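Local coordinates for protein EmGH1 (Erythrobacter marinus, PDB 5Z87) that probably hydrolyses beta-glucosidic bonds, as a member of glycoside hydrolase family 3 with a barrel-type N-terminal domain, at residues D34-R39 and A48-L53; M54-M59 and L364-V369; V434-V439 and G474-Y479; D526-C531 and E566-L571. All blocks are in the same frame, centred on the assembly; numbering follows the deposited sequence.

Contact 1: residues D34-R39 and A48-L53; sequences DDYRDR and AALANL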
loop_
_atom_site.group_PDB
_atom_site.type_symbol
_atom_site.label_atom_id
_atom_site.label_comp_id
_atom_site.label_asym_id
_atom_site.label_seq_id
_atom_site.Cartn_x
_atom_site.Cartn_y
_atom_site.Cartn_z
ATOM N N ASP A 34 -50.270 17.881 9.639
ATOM C CA ASP A 34 -49.559 16.650 9.953
ATOM C C ASP A 34 -49.516 16.423 11.461
ATOM O O ASP A 34 -49.236 17.339 12.244
ATOM C CB ASP A 34 -48.140 16.695 9.376
ATOM C CG ASP A 34 -48.105 16.422 7.878
ATOM O OD1 ASP A 34 -49.189 16.237 7.284
ATOM O OD2 ASP A 34 -46.997 16.405 7.290
ATOM N N ASP A 35 -49.788 15.183 11.861
ATOM C CA ASP A 35 -49.921 14.794 13.262
ATOM C C ASP A 35 -49.020 13.594 13.502
ATOM O O ASP A 35 -49.193 12.560 12.850
ATOM C CB ASP A 35 -51.389 14.446 13.579
ATOM C CG ASP A 35 -51.668 14.317 15.068
ATOM O OD1 ASP A 35 -50.756 13.926 15.831
ATOM O OD2 ASP A 35 -52.820 14.609 15.480
ATOM N N TYR A 36 -48.087 13.707 14.458
ATOM C CA TYR A 36 -47.118 12.631 14.654
ATOM C C TYR A 36 -47.771 11.335 15.123
ATOM O O TYR A 36 -47.151 10.269 15.027
ATOM C CB TYR A 36 -46.012 13.079 15.623
ATOM C CG TYR A 36 -46.296 12.840 17.088
ATOM C CD1 TYR A 36 -46.031 11.607 17.680
ATOM C CD2 TYR A 36 -46.833 13.853 17.889
ATOM C CE1 TYR A 36 -46.307 11.373 19.031
ATOM C CE2 TYR A 36 -47.110 13.636 19.247
ATOM C CZ TYR A 36 -46.842 12.392 19.807
ATOM O OH TYR A 36 -47.103 12.151 21.134
ATOM N N ARG A 37 -49.010 11.390 15.609
ATOM C CA ARG A 37 -49.711 10.199 16.061
ATOM C C ARG A 37 -50.508 9.528 14.953
ATOM O O ARG A 37 -51.171 8.517 15.206
ATOM C CB ARG A 37 -50.630 10.556 17.236
ATOM C CG ARG A 37 -49.883 11.089 18.442
ATOM C CD ARG A 37 -50.820 11.525 19.563
ATOM N NE ARG A 37 -51.735 10.466 20.000
ATOM C CZ ARG A 37 -51.577 9.752 21.114
ATOM N NH1 ARG A 37 -50.527 9.974 21.902
ATOM N NH2 ARG A 37 -52.469 8.818 21.446
ATOM N N ASP A 38 -50.460 10.062 13.739
ATOM C CA ASP A 38 -51.183 9.498 12.607
ATOM C C ASP A 38 -50.340 8.390 11.973
ATOM O O ASP A 38 -49.359 8.665 11.271
ATOM C CB ASP A 38 -51.502 10.610 11.613
ATOM C CG ASP A 38 -52.298 10.122 10.429
ATOM O OD1 ASP A 38 -52.665 8.926 10.410
ATOM O OD2 ASP A 38 -52.552 10.934 9.511
ATOM N N ARG A 39 -50.734 7.133 12.198
ATOM C CA ARG A 39 -49.966 6.008 11.676
ATOM C C ARG A 39 -50.062 5.873 10.162
ATOM O O ARG A 39 -49.273 5.130 9.567
ATOM C CB ARG A 39 -50.432 4.704 12.311
ATOM C CG ARG A 39 -49.884 4.424 13.693
ATOM C CD ARG A 39 -49.912 2.916 13.969
ATOM N NE ARG A 39 -51.071 2.261 13.364
ATOM C CZ ARG A 39 -52.305 2.324 13.854
ATOM N NH1 ARG A 39 -53.295 1.706 13.229
ATOM N NH2 ARG A 39 -52.547 3.008 14.964
ATOM N N ALA A 48 -41.190 15.180 11.288
ATOM C CA ALA A 48 -41.253 16.640 11.278
ATOM C C ALA A 48 -42.307 17.148 12.259
ATOM O O ALA A 48 -42.052 18.068 13.044
ATOM C CB ALA A 48 -41.540 17.146 9.864
ATOM N N ALA A 49 -43.503 16.555 12.228
ATOM C CA ALA A 49 -44.561 17.003 13.131
ATOM C C ALA A 49 -44.132 16.872 14.589
ATOM O O ALA A 49 -44.397 17.761 15.409
ATOM C CB ALA A 49 -45.846 16.220 12.862
ATOM N N LEU A 50 -43.442 15.783 14.928
ATOM C CA LEU A 50 -43.004 15.597 16.305
ATOM C C LEU A 50 -41.899 16.574 16.663
ATOM O O LEU A 50 -41.888 17.138 17.770
ATOM C CB LEU A 50 -42.535 14.158 16.513
ATOM C CG LEU A 50 -41.937 13.825 17.883
ATOM C CD1 LEU A 50 -42.940 14.129 18.988
ATOM C CD2 LEU A 50 -41.467 12.360 17.952
ATOM N N ALA A 51 -40.952 16.778 15.742
ATOM C CA ALA A 51 -39.813 17.640 16.037
ATOM C C ALA A 51 -40.251 19.081 16.299
ATOM O O ALA A 51 -39.649 19.771 17.128
ATOM C CB ALA A 51 -38.805 17.575 14.885
ATOM N N ASN A 52 -41.296 19.546 15.609
ATOM C CA ASN A 52 -41.824 20.885 15.858
ATOM C C ASN A 52 -42.331 21.059 17.283
ATOM O O ASN A 52 -42.428 22.192 17.754
ATOM C CB ASN A 52 -42.942 21.207 14.870
ATOM C CG ASN A 52 -42.424 21.362 13.447
ATOM O OD1 ASN A 52 -41.282 21.778 13.239
ATOM N ND2 ASN A 52 -43.253 21.016 12.460
ATOM N N LEU A 53 -42.628 19.974 17.990
ATOM C CA LEU A 53 -43.131 20.070 19.353
ATOM C C LEU A 53 -42.039 20.023 20.415
ATOM O O LEU A 53 -42.342 20.256 21.591
ATOM C CB LEU A 53 -44.134 18.943 19.619
ATOM C CG LEU A 53 -45.202 18.747 18.548
ATOM C CD1 LEU A 53 -46.107 17.595 18.906
ATOM C CD2 LEU A 53 -45.997 20.025 18.371
#

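Contact 2: residues M54-M59 and L364-V369; sequences MTLDEM and LEERYV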
loop_
_atom_site.group_PDB
_atom_site.type_symbol
_atom_site.label_atom_id
_atom_site.label_comp_id
_atom_site.label_asym_id
_atom_site.label_seq_id
_atom_site.Cartn_x
_atom_site.Cartn_y
_atom_site.Cartn_z
ATOM N N MET A 54 -40.787 19.746 20.045
ATOM C CA MET A 54 -39.755 19.387 21.011
ATOM C C MET A 54 -38.834 20.563 21.307
ATOM O O MET A 54 -38.603 21.416 20.455
ATOM C CB MET A 54 -38.929 18.198 20.503
ATOM C CG MET A 54 -39.773 16.976 20.180
ATOM S SD MET A 54 -38.888 15.599 19.423
ATOM C CE MET A 54 -37.674 15.213 20.697
ATOM N N THR A 55 -38.307 20.597 22.531
ATOM C CA THR A 55 -37.318 21.593 22.911
ATOM C C THR A 55 -35.928 21.217 22.373
ATOM O O THR A 55 -35.694 20.114 21.877
ATOM C CB THR A 55 -37.265 21.744 24.434
ATOM O OG1 THR A 55 -36.644 20.581 25.017
ATOM C CG2 THR A 55 -38.687 21.932 25.012
ATOM N N LEU A 56 -34.996 22.166 22.491
ATOM C CA LEU A 56 -33.595 21.898 22.179
ATOM C C LEU A 56 -33.071 20.691 22.955
ATOM O O LEU A 56 -32.452 19.787 22.379
ATOM C CB LEU A 56 -32.753 23.135 22.491
ATOM C CG LEU A 56 -31.234 22.965 22.473
ATOM C CD1 LEU A 56 -30.779 22.591 21.082
ATOM C CD2 LEU A 56 -30.542 24.240 22.930
ATOM N N ASP A 57 -33.313 20.664 24.270
ATOM C CA ASP A 57 -32.807 19.580 25.107
ATOM C C ASP A 57 -33.435 18.239 24.745
ATOM O O ASP A 57 -32.767 17.197 24.825
ATOM C CB ASP A 57 -33.050 19.899 26.582
ATOM C CG ASP A 57 -32.149 21.008 27.092
ATOM O OD1 ASP A 57 -31.295 21.484 26.318
ATOM O OD2 ASP A 57 -32.288 21.405 28.269
ATOM N N GLU A 58 -34.706 18.241 24.336
ATOM C CA GLU A 58 -35.359 16.987 23.971
ATOM C C GLU A 58 -34.842 16.454 22.639
ATOM O O GLU A 58 -34.649 15.245 22.484
ATOM C CB GLU A 58 -36.873 17.180 23.925
ATOM C CG GLU A 58 -37.482 17.512 25.299
ATOM C CD GLU A 58 -38.974 17.774 25.198
ATOM O OE1 GLU A 58 -39.406 18.375 24.184
ATOM O OE2 GLU A 58 -39.709 17.362 26.126
ATOM N N MET A 59 -34.629 17.336 21.662
ATOM C CA MET A 59 -34.047 16.897 20.401
ATOM C C MET A 59 -32.609 16.432 20.591
ATOM O O MET A 59 -32.202 15.411 20.024
ATOM C CB MET A 59 -34.107 18.019 19.375
ATOM C CG MET A 59 -35.494 18.255 18.844
ATOM S SD MET A 59 -35.500 19.491 17.543
ATOM C CE MET A 59 -34.924 20.924 18.464
ATOM N N LEU A 364 -22.872 27.197 18.072
ATOM C CA LEU A 364 -23.428 26.182 17.183
ATOM C C LEU A 364 -24.877 26.531 16.871
ATOM O O LEU A 364 -25.640 26.873 17.777
ATOM C CB LEU A 364 -23.341 24.789 17.827
ATOM C CG LEU A 364 -23.983 23.593 17.109
ATOM C CD1 LEU A 364 -23.368 23.351 15.726
ATOM C CD2 LEU A 364 -23.858 22.336 17.967
ATOM N N GLU A 365 -25.262 26.429 15.603
ATOM C CA GLU A 365 -26.628 26.743 15.196
ATOM C C GLU A 365 -27.571 25.598 15.550
ATOM O O GLU A 365 -27.283 24.428 15.265
ATOM C CB GLU A 365 -26.689 27.028 13.696
ATOM C CG GLU A 365 -26.060 28.356 13.295
ATOM C CD GLU A 365 -25.393 28.289 11.935
ATOM O OE1 GLU A 365 -26.099 28.478 10.918
ATOM O OE2 GLU A 365 -24.163 28.042 11.884
ATOM N N GLU A 366 -28.716 25.946 16.144
ATOM C CA GLU A 366 -29.653 24.927 16.611
ATOM C C GLU A 366 -30.158 24.064 15.461
ATOM O O GLU A 366 -30.489 22.890 15.668
ATOM C CB GLU A 366 -30.816 25.593 17.362
ATOM C CG GLU A 366 -32.120 24.799 17.401
ATOM C CD GLU A 366 -33.004 25.172 18.591
ATOM O OE1 GLU A 366 -32.657 26.128 19.324
ATOM O OE2 GLU A 366 -34.039 24.493 18.799
ATOM N N ARG A 367 -30.176 24.606 14.238
ATOM C CA ARG A 367 -30.702 23.854 13.107
ATOM C C ARG A 367 -29.926 22.559 12.839
ATOM O O ARG A 367 -30.486 21.640 12.232
ATOM C CB ARG A 367 -30.723 24.740 11.859
ATOM C CG ARG A 367 -29.370 24.946 11.186
ATOM C CD ARG A 367 -29.534 25.683 9.860
ATOM N NE ARG A 367 -28.518 25.315 8.872
ATOM C CZ ARG A 367 -27.396 25.998 8.670
ATOM N NH1 ARG A 367 -26.529 25.596 7.751
ATOM N NH2 ARG A 367 -27.141 27.081 9.395
ATOM N N TYR A 368 -28.665 22.455 13.281
ATOM C CA TYR A 368 -27.922 21.203 13.117
ATOM C C TYR A 368 -28.427 20.134 14.084
ATOM O O TYR A 368 -28.517 18.953 13.727
ATOM C CB TYR A 368 -26.418 21.452 13.307
ATOM C CG TYR A 368 -25.802 22.175 12.128
ATOM C CD1 TYR A 368 -25.539 21.501 10.938
ATOM C CD2 TYR A 368 -25.499 23.530 12.193
ATOM C CE1 TYR A 368 -24.989 22.148 9.850
ATOM C CE2 TYR A 368 -24.944 24.189 11.098
ATOM C CZ TYR A 368 -24.696 23.486 9.932
ATOM O OH TYR A 368 -24.158 24.123 8.842
ATOM N N VAL A 369 -28.767 20.532 15.312
ATOM C CA VAL A 369 -29.394 19.599 16.238
ATOM C C VAL A 369 -30.714 19.104 15.671
ATOM O O VAL A 369 -31.012 17.905 15.713
ATOM C CB VAL A 369 -29.571 20.257 17.615
ATOM C CG1 VAL A 369 -30.342 19.339 18.536
ATOM C CG2 VAL A 369 -28.209 20.574 18.211
#

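Contact 3: residues V434-V439 and G474-Y479; sequences VRKMLV and GFEVEY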
loop_
_atom_site.group_PDB
_atom_site.type_symbol
_atom_site.label_atom_id
_atom_site.label_comp_id
_atom_site.label_asym_id
_atom_site.label_seq_id
_atom_site.Cartn_x
_atom_site.Cartn_y
_atom_site.Cartn_z
ATOM N N VAL A 434 -13.447 -46.692 4.992
ATOM C CA VAL A 434 -12.634 -46.113 6.053
ATOM C C VAL A 434 -12.763 -46.991 7.285
ATOM O O VAL A 434 -13.862 -47.453 7.613
ATOM C CB VAL A 434 -13.070 -44.662 6.350
ATOM C CG1 VAL A 434 -12.322 -44.106 7.560
ATOM C CG2 VAL A 434 -12.856 -43.774 5.127
ATOM N N ARG A 435 -11.646 -47.232 7.968
ATOM C CA ARG A 435 -11.684 -47.965 9.223
ATOM C C ARG A 435 -11.379 -47.087 10.430
ATOM O O ARG A 435 -12.177 -47.039 11.371
ATOM C CB ARG A 435 -10.716 -49.164 9.187
ATOM C CG ARG A 435 -10.275 -49.621 10.585
ATOM C CD ARG A 435 -9.512 -50.957 10.600
ATOM N NE ARG A 435 -8.057 -50.790 10.690
ATOM C CZ ARG A 435 -7.406 -50.207 11.698
ATOM N NH1 ARG A 435 -8.059 -49.725 12.749
ATOM N NH2 ARG A 435 -6.082 -50.110 11.660
ATOM N N LYS A 436 -10.253 -46.378 10.440
ATOM C CA LYS A 436 -9.871 -45.575 11.602
ATOM C C LYS A 436 -9.308 -44.238 11.136
ATOM O O LYS A 436 -8.211 -44.186 10.571
ATOM C CB LYS A 436 -8.860 -46.313 12.473
ATOM C CG LYS A 436 -8.685 -45.701 13.849
ATOM C CD LYS A 436 -7.623 -46.438 14.653
ATOM C CE LYS A 436 -7.672 -46.041 16.121
ATOM N NZ LYS A 436 -6.510 -45.195 16.525
ATOM N N MET A 437 -10.041 -43.158 11.405
ATOM C CA MET A 437 -9.670 -41.814 10.980
ATOM C C MET A 437 -9.150 -41.007 12.161
ATOM O O MET A 437 -9.807 -40.937 13.205
ATOM C CB MET A 437 -10.866 -41.105 10.347
ATOM C CG MET A 437 -10.677 -39.604 10.208
ATOM S SD MET A 437 -12.205 -38.730 9.844
ATOM C CE MET A 437 -12.733 -39.424 8.288
ATOM N N LEU A 438 -7.970 -40.409 11.996
ATOM C CA LEU A 438 -7.430 -39.462 12.965
ATOM C C LEU A 438 -7.878 -38.050 12.594
ATOM O O LEU A 438 -7.609 -37.588 11.480
ATOM C CB LEU A 438 -5.907 -39.522 12.999
ATOM C CG LEU A 438 -5.232 -38.386 13.779
ATOM C CD1 LEU A 438 -5.510 -38.505 15.275
ATOM C CD2 LEU A 438 -3.741 -38.336 13.511
ATOM N N VAL A 439 -8.565 -37.379 13.515
ATOM C CA VAL A 439 -8.928 -35.972 13.376
ATOM C C VAL A 439 -8.004 -35.182 14.290
ATOM O O VAL A 439 -8.040 -35.358 15.513
ATOM C CB VAL A 439 -10.406 -35.733 13.726
ATOM C CG1 VAL A 439 -10.772 -34.262 13.572
ATOM C CG2 VAL A 439 -11.299 -36.585 12.837
ATOM N N GLY A 474 -20.026 -46.442 10.363
ATOM C CA GLY A 474 -19.402 -47.690 10.745
ATOM C C GLY A 474 -17.893 -47.685 10.656
ATOM O O GLY A 474 -17.291 -48.636 10.141
ATOM N N PHE A 475 -17.268 -46.619 11.146
ATOM C CA PHE A 475 -15.819 -46.575 11.251
ATOM C C PHE A 475 -15.453 -45.779 12.493
ATOM O O PHE A 475 -16.295 -45.111 13.096
ATOM C CB PHE A 475 -15.165 -46.004 9.981
ATOM C CG PHE A 475 -15.472 -44.556 9.713
ATOM C CD1 PHE A 475 -14.704 -43.554 10.286
ATOM C CD2 PHE A 475 -16.500 -44.199 8.857
ATOM C CE1 PHE A 475 -14.974 -42.221 10.032
ATOM C CE2 PHE A 475 -16.771 -42.867 8.595
ATOM C CZ PHE A 475 -16.009 -41.880 9.188
ATOM N N GLU A 476 -14.183 -45.872 12.871
ATOM C CA GLU A 476 -13.674 -45.317 14.113
ATOM C C GLU A 476 -13.004 -43.968 13.877
ATOM O O GLU A 476 -12.486 -43.690 12.791
ATOM C CB GLU A 476 -12.675 -46.282 14.748
ATOM C CG GLU A 476 -12.253 -45.924 16.153
ATOM C CD GLU A 476 -11.285 -46.936 16.729
ATOM O OE1 GLU A 476 -10.391 -46.531 17.509
ATOM O OE2 GLU A 476 -11.424 -48.137 16.393
ATOM N N VAL A 477 -13.013 -43.137 14.919
ATOM C CA VAL A 477 -12.388 -41.822 14.910
ATOM C C VAL A 477 -11.546 -41.689 16.169
ATOM O O VAL A 477 -12.029 -41.966 17.272
ATOM C CB VAL A 477 -13.437 -40.692 14.838
ATOM C CG1 VAL A 477 -12.901 -39.403 15.465
ATOM C CG2 VAL A 477 -13.869 -40.459 13.403
ATOM N N GLU A 478 -10.290 -41.288 16.009
ATOM C CA GLU A 478 -9.492 -40.830 17.133
ATOM C C GLU A 478 -9.130 -39.365 16.933
ATOM O O GLU A 478 -9.159 -38.845 15.815
ATOM C CB GLU A 478 -8.221 -41.664 17.321
ATOM C CG GLU A 478 -7.676 -41.578 18.744
ATOM C CD GLU A 478 -6.782 -42.744 19.109
ATOM O OE1 GLU A 478 -6.997 -43.854 18.569
ATOM O OE2 GLU A 478 -5.868 -42.549 19.940
ATOM N N TYR A 479 -8.801 -38.703 18.036
ATOM C CA TYR A 479 -8.526 -37.280 18.033
ATOM C C TYR A 479 -7.184 -37.037 18.692
ATOM O O TYR A 479 -6.864 -37.652 19.710
ATOM C CB TYR A 479 -9.613 -36.483 18.778
ATOM C CG TYR A 479 -9.143 -35.121 19.256
ATOM C CD1 TYR A 479 -8.956 -34.073 18.362
ATOM C CD2 TYR A 479 -8.877 -34.887 20.596
ATOM C CE1 TYR A 479 -8.520 -32.830 18.797
ATOM C CE2 TYR A 479 -8.442 -33.653 21.040
ATOM C CZ TYR A 479 -8.269 -32.621 20.136
ATOM O OH TYR A 479 -7.839 -31.383 20.580
#

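Contact 4: residues D526-C531 and E566-L571; sequences DVIVMC and EALLAL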
loop_
_atom_site.group_PDB
_atom_site.type_symbol
_atom_site.label_atom_id
_atom_site.label_comp_id
_atom_site.label_asym_id
_atom_site.label_seq_id
_atom_site.Cartn_x
_atom_site.Cartn_y
_atom_site.Cartn_z
ATOM N N ASP A 526 -5.895 -45.126 8.920
ATOM C CA ASP A 526 -5.779 -45.121 7.467
ATOM C C ASP A 526 -6.110 -43.772 6.835
ATOM O O ASP A 526 -5.719 -43.539 5.688
ATOM C CB ASP A 526 -6.676 -46.200 6.843
ATOM C CG ASP A 526 -8.012 -46.312 7.523
ATOM O OD1 ASP A 526 -8.018 -46.369 8.766
ATOM O OD2 ASP A 526 -9.051 -46.355 6.822
ATOM N N VAL A 527 -6.808 -42.884 7.547
ATOM C CA VAL A 527 -7.135 -41.541 7.069
ATOM C C VAL A 527 -6.764 -40.526 8.146
ATOM O O VAL A 527 -7.074 -40.725 9.329
ATOM C CB VAL A 527 -8.626 -41.412 6.710
ATOM C CG1 VAL A 527 -8.961 -39.976 6.337
ATOM C CG2 VAL A 527 -8.984 -42.359 5.593
ATOM N N ILE A 528 -6.100 -39.442 7.737
ATOM C CA ILE A 528 -5.753 -38.324 8.612
ATOM C C ILE A 528 -6.442 -37.071 8.077
ATOM O O ILE A 528 -6.297 -36.739 6.894
ATOM C CB ILE A 528 -4.231 -38.105 8.677
ATOM C CG1 ILE A 528 -3.507 -39.375 9.116
ATOM C CG2 ILE A 528 -3.883 -36.940 9.592
ATOM C CD1 ILE A 528 -2.015 -39.213 9.068
ATOM N N VAL A 529 -7.190 -36.382 8.935
ATOM C CA VAL A 529 -7.878 -35.145 8.563
ATOM C C VAL A 529 -7.320 -34.036 9.438
ATOM O O VAL A 529 -7.576 -34.011 10.650
ATOM C CB VAL A 529 -9.399 -35.242 8.718
ATOM C CG1 VAL A 529 -10.013 -33.877 8.521
ATOM C CG2 VAL A 529 -9.985 -36.230 7.727
ATOM N N MET A 530 -6.558 -33.121 8.830
ATOM C CA MET A 530 -5.896 -32.046 9.561
ATOM C C MET A 530 -6.765 -30.790 9.543
ATOM O O MET A 530 -7.167 -30.316 8.471
ATOM C CB MET A 530 -4.525 -31.762 8.959
ATOM C CG MET A 530 -3.772 -33.035 8.588
ATOM S SD MET A 530 -2.056 -32.741 8.153
ATOM C CE MET A 530 -2.227 -32.015 6.514
ATOM N N CYS A 531 -7.054 -30.260 10.735
ATOM C CA CYS A 531 -7.877 -29.064 10.930
ATOM C C CYS A 531 -6.958 -27.935 11.385
ATOM O O CYS A 531 -6.544 -27.887 12.549
ATOM C CB CYS A 531 -8.983 -29.333 11.941
ATOM S SG CYS A 531 -10.073 -30.674 11.418
ATOM N N GLU A 566 3.518 -31.402 7.849
ATOM C CA GLU A 566 4.539 -32.191 7.170
ATOM C C GLU A 566 4.860 -33.477 7.932
ATOM O O GLU A 566 5.152 -34.507 7.307
ATOM C CB GLU A 566 5.795 -31.345 6.964
ATOM C CG GLU A 566 5.521 -30.053 6.213
ATOM C CD GLU A 566 6.790 -29.326 5.831
ATOM O OE1 GLU A 566 7.225 -28.422 6.590
ATOM O OE2 GLU A 566 7.355 -29.672 4.771
ATOM N N ALA A 567 4.790 -33.449 9.270
ATOM C CA ALA A 567 5.049 -34.659 10.045
ATOM C C ALA A 567 4.017 -35.731 9.742
ATOM O O ALA A 567 4.358 -36.912 9.627
ATOM C CB ALA A 567 5.070 -34.349 11.539
ATOM N N LEU A 568 2.750 -35.340 9.602
ATOM C CA LEU A 568 1.693 -36.306 9.313
ATOM C C LEU A 568 1.732 -36.754 7.860
ATOM O O LEU A 568 1.459 -37.925 7.556
ATOM C CB LEU A 568 0.321 -35.706 9.648
ATOM C CG LEU A 568 0.095 -35.398 11.135
ATOM C CD1 LEU A 568 -1.221 -34.651 11.372
ATOM C CD2 LEU A 568 0.135 -36.692 11.971
ATOM N N LEU A 569 2.062 -35.832 6.953
ATOM C CA LEU A 569 2.091 -36.179 5.540
ATOM C C LEU A 569 3.181 -37.200 5.247
ATOM O O LEU A 569 3.000 -38.074 4.391
ATOM C CB LEU A 569 2.276 -34.908 4.702
ATOM C CG LEU A 569 1.029 -34.021 4.590
ATOM C CD1 LEU A 569 1.373 -32.630 4.081
ATOM C CD2 LEU A 569 -0.017 -34.660 3.714
ATOM N N ALA A 570 4.291 -37.135 5.977
ATOM C CA ALA A 570 5.400 -38.049 5.737
ATOM C C ALA A 570 5.028 -39.502 6.018
ATOM O O ALA A 570 5.727 -40.407 5.555
ATOM C CB ALA A 570 6.603 -37.629 6.582
ATOM N N LEU A 571 3.940 -39.738 6.754
ATOM C CA LEU A 571 3.484 -41.090 7.045
ATOM C C LEU A 571 2.904 -41.794 5.822
ATOM O O LEU A 571 2.765 -43.022 5.839
ATOM C CB LEU A 571 2.444 -41.056 8.167
ATOM C CG LEU A 571 2.893 -40.346 9.450
ATOM C CD1 LEU A 571 1.918 -40.584 10.593
ATOM C CD2 LEU A 571 4.298 -40.758 9.847
#

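Contact 1: residues D34-R39 and A48-L53
The ring of Tyr-36 lies against Leu-50, whose CD1 methyl sits over the middle of one ring face. CD1 is 4.0 Å from the ring centroid of Tyr-36 and only 7° off the ring normal, a clear CH-pi contact. On the opposite face lies CG of the next residue, Arg-37, displaced toward the rim. The ring is thus sandwiched between two aliphatic groups. A chi1 of 88° puts Tyr-36 CG between its own backbone N and carbonyl carbon, which starts the ring toward Leu-50. CB of Tyr-36 is 3.7 Å from CB of Leu-50. Leu-53 crosses the tyrosine at about a right angle, with its CD1 3.9 Å from Tyr-36 CD2. Beside the ring, the methyl of Ala-49 rests on backbone, 3.6 Å from Asp-34 O and 3.7 Å from Tyr-36 N.

Tyr-36 itself lies within a type I beta turn, Asp-35 to Asp-38. Within it, Asp-35 OD1 accepts from Arg-37 N at 3.1 Å, an Asx turn. Arg-46 binds the carbonyl of Tyr-36, and Arg-45 pairs with Asp-34. Phe-381 of helix 366-382 also touches both Tyr-36 and Leu-50.

An alanine in place of Tyr-36 would probably leave Leu-50 CD1 without its aromatic face and Leu-53 CD1 without its neighbour, opening a gap beside Phe-381.

No hydrogen bond runs between 34-39 and 48-53; the polar links to helix 43-51 come from Arg-45 and Arg-46. The apolar contact thus fixes the ring, while those arginines and the Asx turn hold the loop backbone and the acid of Asp-34.

Contact 2: residues M54-M59 and L364-V369
The first turns of helices 56-61 and 366-382 pack together here, within the family 3 N-terminal domain, which belongs to the TIM-barrel clan. Leu-56 and Met-59 meet Glu-366 and Val-369. One methyl, Val-369 CG1, meets both Leu-56 and Met-59. It is 4.1 Å from Met-59 CB and 4.2 Å from Leu-56 CD1. The leucine and valine side chains cross at about a right angle.

Glu-366 reaches over with an extended chain. Its OE2 comes to 3.7 Å from Met-59 CE, a methyl swung round by the bend at chi3 (-63°). The same OE2 is 4.1 Å from Leu-56 CB. Val-359 of helix 355-360 touches both Leu-56 and Glu-366, and Met-59 goes on to Arg-370 and Ala-373.

Helix 56-61 opens with a capping box. Thr-55 OG1 accepts from Glu-58 N at 3.1 Å. In return Thr-55 N gives a bond of 3.0 Å to Glu-58 OE1, on the anti side, 25° out of the carboxylate plane. Arg-120 forms a salt bridge with the other oxygen, OE2.

No hydrogen bond crosses the contact, and Glu-366 OE2 gains none from 54-59. The helices are therefore held here by fit and apolar burial.

Contact 3: residues V434-V439 and G474-Y479
The ammonium of Lys-436 is gripped by two carboxylates, those of Glu-478 and Asp-524. The NZ to Glu-478 OE1 distance is 2.5 Å, so short that its exact value is doubtful, but the salt bridge itself is plain. Lys-436 CG is anti to the backbone N, and the chain bends at chi4 (-108°) to bring NZ to Glu-478. Glu-476 runs side by side with the lysine. Its OE1 is 3.1 Å from Lys-436 CE but 4.2 Å from NZ, beyond a salt bridge. A methionine in place of Lys-436 would probably leave the carboxylates of Glu-478 and Asp-524 without their shared positive charge.

The backbones form a parallel ladder. Arg-435 O accepts from Glu-476 N at 2.8 Å. Glu-476 O then takes Met-437 N, Met-437 O takes Glu-478 N, and Glu-478 O takes Val-439 N at 2.8 Å. At the start of the ladder, Val-434 CG1 lies over one face of the Phe-475 ring, 4.0 Å from its centroid. Met-437 CE approaches that ring obliquely, 4.0 Å from Phe-475 CE1.

This is the strand pair of a beta-alpha-beta unit. Its helix, 462-473, packs on the face bearing Met-437, Val-439 and Tyr-479. Helix 508-522 meets the other face at Leu-438 and Glu-478. Strand 476-480 is an outermost strand of the sheet within this chain, and 436-440 lies between it and 527-533.

Contact 4: residues D526-C531 and E566-L571
Leu-568 of helix 561-569 packs on Ile-528 and Met-530 of strand 527-533, a helix-on-sheet contact in the alpha/beta sandwich of the C-terminal domain. The tight part centres on one methyl. Leu-568 CD1 is 3.8 Å from Met-530 SD and 3.9 Å from Ile-528 CG2, so it touches two residues on the same side of the strand. The torsion chi2 of 173° sets this CD1 anti to its own CA. Leu-568 and Met-530 slide past each other in opposite directions, and Leu-568 CB also lies 4.1 Å from the sulfur of Met-530.

The flanks are looser. Met-530 CE approaches Leu-569 CG only to 4.3 Å. Ile-528 CD1 and Leu-571 CD1 are 4.4 Å apart. The solvent side of 566-571 carries Glu-566 and Ala-570, both exposed. The CB of Glu-566 points away from the strand.

All the meeting side-chain groups are apolar, and no hydrogen bond crosses. Thr-575 of strand 574-580 touches Ile-528, Met-530 and Leu-569, and Leu-590 of helix 588-593 touches Met-530. Ala-522 of helix 508-522 meets Ile-528 and Leu-571. The CD1 methyl of Ile-528 lies 4.0 Å from the backbone O of Leu-568.

The four contacts follow in series along the chain as two pairs, on opposite sides of its centre. Contacts 1 and 2 have centres 16 Å apart and join through helices 43-51 and 56-61, with Ala-51 O 4.2 Å from Met-59 SD. Helix 366-382 supplies one side of contact 2 and reaches contact 1 through Phe-381. Contacts 3 and 4 have centres 13 Å apart and share a sheet. Neighbouring strands 436-440 and 527-533 link them, Leu-438 N probably bonding to Val-527 O at 2.8 Å. The pairs lie 66 to 68 Å apart, centre to centre. Contact 2 lies in the N-terminal family 3 domain, contacts 3 and 4 in the C-terminal; all lie away from the ligand pocket.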